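Local structure of prolyl-4 hydroxylase (Chlamydomonas reinhardtii, 2V4A) at residues A[108-113]-A[221-226]; A[140-145]-A[193-198]. The protein hydroxylates proline residues at the 4-position, probably as an iron(II)- and 2-oxoglutarate-dependent oxygenase of the cupin-like double-stranded beta-helix type. One frame throughout, in Å; residues are numbered along the deposited sequence.

Contact 1 of 2, residues A[108-113]-A[221-226]; sequences GLQVLH and TKWIHV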
# COMPACT_ATOMS: atom_id res chain seq x y z
N GLY A 108 9.32 -8.41 -0.68
CA GLY A 108 9.93 -7.39 0.18
C GLY A 108 9.12 -6.09 0.05
O GLY A 108 7.94 -6.11 -0.28
N LEU A 109 9.77 -4.96 0.25
CA LEU A 109 9.06 -3.67 0.35
C LEU A 109 9.65 -2.67 -0.63
O LEU A 109 10.85 -2.46 -0.62
CB LEU A 109 9.19 -3.12 1.79
CG LEU A 109 8.29 -1.89 2.11
CD1 LEU A 109 6.85 -2.31 2.30
CD2 LEU A 109 8.73 -1.17 3.37
N GLN A 110 8.78 -2.08 -1.46
CA GLN A 110 9.13 -1.06 -2.43
C GLN A 110 8.82 0.30 -1.79
O GLN A 110 7.73 0.47 -1.24
CB GLN A 110 8.31 -1.27 -3.69
CG GLN A 110 8.54 -0.15 -4.74
CD GLN A 110 7.44 -0.13 -5.75
OE1 GLN A 110 6.36 0.41 -5.51
NE2 GLN A 110 7.68 -0.76 -6.87
N VAL A 111 9.79 1.22 -1.79
CA VAL A 111 9.52 2.54 -1.26
C VAL A 111 9.62 3.49 -2.47
O VAL A 111 10.62 3.41 -3.23
CB VAL A 111 10.54 3.00 -0.15
CG1 VAL A 111 10.24 4.43 0.27
CG2 VAL A 111 10.54 2.10 1.13
N LEU A 112 8.62 4.38 -2.64
CA LEU A 112 8.65 5.39 -3.70
C LEU A 112 8.55 6.81 -3.16
O LEU A 112 7.88 7.03 -2.15
CB LEU A 112 7.51 5.15 -4.71
CG LEU A 112 7.61 3.89 -5.58
CD1 LEU A 112 6.34 3.70 -6.39
CD2 LEU A 112 8.85 3.97 -6.50
N HIS A 113 9.22 7.77 -3.83
CA HIS A 113 9.10 9.19 -3.54
C HIS A 113 8.72 9.93 -4.84
O HIS A 113 9.51 9.94 -5.80
CB HIS A 113 10.42 9.75 -2.92
CG HIS A 113 10.35 11.21 -2.57
ND1 HIS A 113 11.47 12.01 -2.45
CD2 HIS A 113 9.30 12.02 -2.31
CE1 HIS A 113 11.11 13.24 -2.12
NE2 HIS A 113 9.79 13.27 -2.04
N THR A 221 5.05 -0.06 -0.69
CA THR A 221 4.13 -1.00 -1.27
C THR A 221 4.62 -2.43 -1.04
O THR A 221 5.77 -2.71 -1.27
CB THR A 221 3.97 -0.77 -2.80
OG1 THR A 221 3.58 0.60 -3.05
CG2 THR A 221 2.86 -1.70 -3.34
N LYS A 222 3.75 -3.27 -0.48
CA LYS A 222 3.94 -4.69 -0.20
C LYS A 222 3.03 -5.53 -1.08
O LYS A 222 1.80 -5.40 -0.99
CB LYS A 222 3.56 -4.97 1.26
CG LYS A 222 3.53 -6.48 1.66
CD LYS A 222 4.88 -7.18 1.57
CE LYS A 222 5.86 -6.57 2.59
NZ LYS A 222 6.96 -7.50 2.85
N TRP A 223 3.60 -6.42 -1.87
CA TRP A 223 2.80 -7.38 -2.63
C TRP A 223 2.95 -8.77 -2.01
O TRP A 223 4.04 -9.15 -1.53
CB TRP A 223 3.27 -7.45 -4.07
CG TRP A 223 2.82 -6.29 -4.86
CD1 TRP A 223 1.57 -6.06 -5.32
CD2 TRP A 223 3.61 -5.18 -5.26
NE1 TRP A 223 1.52 -4.89 -6.03
CE2 TRP A 223 2.77 -4.32 -6.00
CE3 TRP A 223 4.97 -4.85 -5.10
CZ2 TRP A 223 3.23 -3.14 -6.58
CZ3 TRP A 223 5.43 -3.65 -5.66
CH2 TRP A 223 4.55 -2.82 -6.39
N ILE A 224 1.84 -9.51 -2.04
CA ILE A 224 1.74 -10.81 -1.39
C ILE A 224 1.13 -11.78 -2.39
O ILE A 224 0.18 -11.41 -3.11
CB ILE A 224 0.79 -10.69 -0.18
CG1 ILE A 224 1.32 -9.66 0.81
CG2 ILE A 224 0.54 -12.11 0.48
CD1 ILE A 224 0.25 -9.29 1.82
N HIS A 225 1.65 -13.02 -2.43
CA HIS A 225 1.25 -14.00 -3.41
C HIS A 225 0.32 -15.07 -2.86
O HIS A 225 0.22 -15.22 -1.66
CB HIS A 225 2.51 -14.70 -3.99
CG HIS A 225 3.38 -13.78 -4.80
ND1 HIS A 225 3.53 -13.89 -6.17
CD2 HIS A 225 4.12 -12.71 -4.42
CE1 HIS A 225 4.34 -12.94 -6.60
NE2 HIS A 225 4.72 -12.22 -5.56
N VAL A 226 -0.28 -15.85 -3.77
CA VAL A 226 -1.21 -16.94 -3.37
C VAL A 226 -0.47 -18.13 -2.72
O VAL A 226 -1.07 -18.89 -1.96
CB VAL A 226 -2.04 -17.46 -4.57
CG1 VAL A 226 -2.88 -16.35 -5.17
CG2 VAL A 226 -1.11 -18.09 -5.66
O HOH W 1 6.44 -5.76 -2.25
O HOH W 2 5.60 2.24 -2.96
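The side-chain amide of Gln110 meets the rim of the Trp223 indole, with NE2 in the ring plane and 3.8 Å from CH2 of Trp223. Amide and indole planes stand 89° apart. Because Gln110 CG is anti to the backbone N (chi1 176°) and the chain runs on extended, the amide is carried out beside Thr221 as far as the indole. Thr221 packs on one face of that indole, its CG2 lying 3.5 Å above the plane toward the rim. Beneath these side chains the two backbones pair reciprocally: Gln110 N donates to Thr221 O at 3.1 Å, and Thr221 N to Gln110 O at 2.8 Å. One water accepts from Thr221 OG1 (2.6 Å) and donates to both O and OE1 of Gln110, the longer legs of the bridge being on the glutamine side. A second water, accepting from Trp223 N, links it to Gly108 O. Lys222 bends past Gly108, and its NZ is held by Glu107 O and a salt bridge to Glu92. Antiparallel pairing of strands 106-113 and 218-225, toward the 76-80 edge of the large sheet, is characteristic of the double-stranded beta-helix core of 2-oxoglutarate oxygenases.

Contact 2 of 2, residues A[140-145]-A[193-198]; sequences QRVVTM and YSLKPD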
# COMPACT_ATOMS: atom_id res chain seq x y z
N GLN A 140 0.60 -16.25 -8.47
CA GLN A 140 0.00 -14.94 -8.74
C GLN A 140 0.12 -14.05 -7.52
O GLN A 140 0.04 -14.55 -6.41
CB GLN A 140 -1.50 -15.10 -9.05
CG GLN A 140 -1.88 -15.71 -10.44
CD GLN A 140 -1.44 -14.84 -11.59
OE1 GLN A 140 -1.87 -13.69 -11.70
NE2 GLN A 140 -0.57 -15.37 -12.45
N ARG A 141 0.34 -12.75 -7.73
CA ARG A 141 0.03 -11.73 -6.71
C ARG A 141 -1.49 -11.69 -6.42
O ARG A 141 -2.29 -11.82 -7.34
CB ARG A 141 0.48 -10.36 -7.16
CG ARG A 141 1.97 -10.14 -7.04
CD ARG A 141 2.34 -8.86 -7.79
NE ARG A 141 3.69 -8.42 -7.49
CZ ARG A 141 4.24 -7.33 -8.01
NH1 ARG A 141 3.55 -6.58 -8.88
NH2 ARG A 141 5.49 -6.98 -7.68
N VAL A 142 -1.86 -11.57 -5.13
CA VAL A 142 -3.25 -11.66 -4.71
C VAL A 142 -3.64 -10.42 -3.90
O VAL A 142 -4.78 -9.97 -3.99
CB VAL A 142 -3.56 -12.97 -3.93
CG1 VAL A 142 -2.73 -13.10 -2.69
CG2 VAL A 142 -5.05 -13.09 -3.58
N VAL A 143 -2.70 -9.86 -3.15
CA VAL A 143 -3.06 -8.68 -2.34
C VAL A 143 -1.94 -7.67 -2.43
O VAL A 143 -0.76 -8.03 -2.33
CB VAL A 143 -3.21 -9.04 -0.82
CG1 VAL A 143 -3.39 -7.77 0.04
CG2 VAL A 143 -4.39 -9.99 -0.61
N THR A 144 -2.34 -6.42 -2.56
CA THR A 144 -1.47 -5.28 -2.47
C THR A 144 -1.77 -4.50 -1.21
O THR A 144 -2.93 -4.23 -0.90
CB THR A 144 -1.67 -4.33 -3.68
OG1 THR A 144 -1.58 -5.07 -4.89
CG2 THR A 144 -0.59 -3.21 -3.69
N MSE A 145 -0.70 -4.10 -0.52
CA MSE A 145 -0.79 -3.20 0.63
C MSE A 145 0.01 -1.97 0.31
O MSE A 145 1.23 -2.06 0.08
CB MSE A 145 -0.20 -3.86 1.87
CG MSE A 145 -0.25 -3.01 3.14
SE MSE A 145 -1.87 -3.08 4.14
CE MSE A 145 -2.10 -5.00 4.42
N TYR A 193 -7.45 -6.57 -3.15
CA TYR A 193 -7.23 -7.86 -3.78
C TYR A 193 -7.21 -7.72 -5.27
O TYR A 193 -8.05 -7.05 -5.85
CB TYR A 193 -8.35 -8.85 -3.41
CG TYR A 193 -8.33 -9.25 -1.96
CD1 TYR A 193 -8.83 -8.39 -0.99
CD2 TYR A 193 -7.82 -10.48 -1.57
CE1 TYR A 193 -8.82 -8.75 0.37
CE2 TYR A 193 -7.79 -10.84 -0.23
CZ TYR A 193 -8.31 -9.98 0.73
OH TYR A 193 -8.28 -10.30 2.06
N SER A 194 -6.26 -8.39 -5.90
CA SER A 194 -6.10 -8.28 -7.35
C SER A 194 -6.68 -9.52 -8.03
O SER A 194 -6.74 -9.57 -9.25
CB SER A 194 -4.64 -8.09 -7.72
OG SER A 194 -3.84 -9.04 -7.08
N LEU A 195 -7.10 -10.51 -7.24
CA LEU A 195 -7.82 -11.68 -7.77
C LEU A 195 -9.18 -11.80 -7.11
O LEU A 195 -9.34 -11.42 -5.95
CB LEU A 195 -7.05 -12.99 -7.51
CG LEU A 195 -5.59 -13.15 -7.97
CD1 LEU A 195 -4.97 -14.53 -7.52
CD2 LEU A 195 -5.48 -12.95 -9.48
N LYS A 196 -10.14 -12.35 -7.85
CA LYS A 196 -11.44 -12.75 -7.34
C LYS A 196 -11.23 -14.00 -6.50
O LYS A 196 -10.16 -14.61 -6.56
CB LYS A 196 -12.42 -13.04 -8.50
CG LYS A 196 -12.62 -11.86 -9.46
CD LYS A 196 -13.39 -10.73 -8.75
CE LYS A 196 -14.37 -10.04 -9.69
NZ LYS A 196 -15.46 -9.31 -8.94
N PRO A 197 -12.24 -14.38 -5.67
CA PRO A 197 -12.12 -15.59 -4.83
C PRO A 197 -11.70 -16.85 -5.58
O PRO A 197 -10.89 -17.64 -5.05
CB PRO A 197 -13.52 -15.77 -4.26
CG PRO A 197 -14.14 -14.44 -4.29
CD PRO A 197 -13.50 -13.65 -5.41
N ASP A 198 -12.26 -17.06 -6.78
CA ASP A 198 -11.88 -18.19 -7.64
C ASP A 198 -10.47 -18.13 -8.30
O ASP A 198 -10.12 -19.03 -9.09
CB ASP A 198 -12.98 -18.45 -8.70
CG ASP A 198 -13.14 -17.29 -9.70
OD1 ASP A 198 -12.31 -16.37 -9.68
OD2 ASP A 198 -14.12 -17.30 -10.50
O HOH W 3 -1.78 -7.64 -6.00
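A classic beta bulge at Val142 and Val143, both facing Ile224 on strand 218-225, forms one side of this contact; Tyr193 to Leu195, where strand 189-193 runs out into a loop, form the other. Val143 and Tyr193 make an antiparallel non-hydrogen-bonded pair, their side chains lying alongside each other and pointing the same way. Val143 CG2, anti to its own carbonyl carbon, reaches the tyrosine ring obliquely, 3.5 Å from Tyr193 CE2. A glycerol molecule, probably from the crystallisation liquor, lies near the same tyrosine.

The carbonyl of Val142 does most of the polar work. Ser194 N donates to Val142 O at 2.9 Å, nearly straight at the hydrogen (164°), yet the donor stands 42° out of the carbonyl plane. The same oxygen receives a CA-H...O contact from Tyr193 CA at 3.2 Å. With chi1 at 50°, Ser194 OG sits between its backbone N and carbonyl carbon, which brings it 3.2 Å from Arg141 O in a weak and unsettled hydrogen bond. A water lying 2.7 Å from Ser194 OG and 2.8 Å from Thr144 OG1 ties the serine to the strand.

Leu195 supplies the apolar end: its CD1 approaches Gln140 CB at 3.8 Å and touches CB and CG2 of Val142; the leucine and valine side chains cross at about a right angle. Val226 closes in on both Val142 and Leu195.

The polar grip is therefore narrow, resting on one firm backbone bond with a weak serine contact and a water beside it. Leu195 N is buried by the contact without a partner in the model, and Leu195 meets the strand through its side chain, against Arg141 O, Gln140 and Val142.

The two contacts, whose centres lie 13 Å apart, share one antiparallel sheet in which strand 218-225 separates strands 106-113 and 141-148, although these two follow each other in the chain. Backbone bonds carry the sheet from contact 1 to contact 2: Lys222 N lies 2.9 Å from O of the selenomethionine Met145, and Ile224 O lies 2.9 Å from Val142 N, at the bulge. The Arg141 guanidinium also makes a cation-pi contact with the Trp223 indole, NH2 of Arg141 being 3.4 Å from CE3 of Trp223, while Glu107 bridges Arg141 and His225. Contact 1 is buried; contact 2 lies at the surface, with a glycerol about 4 Å from the Tyr193 side chain.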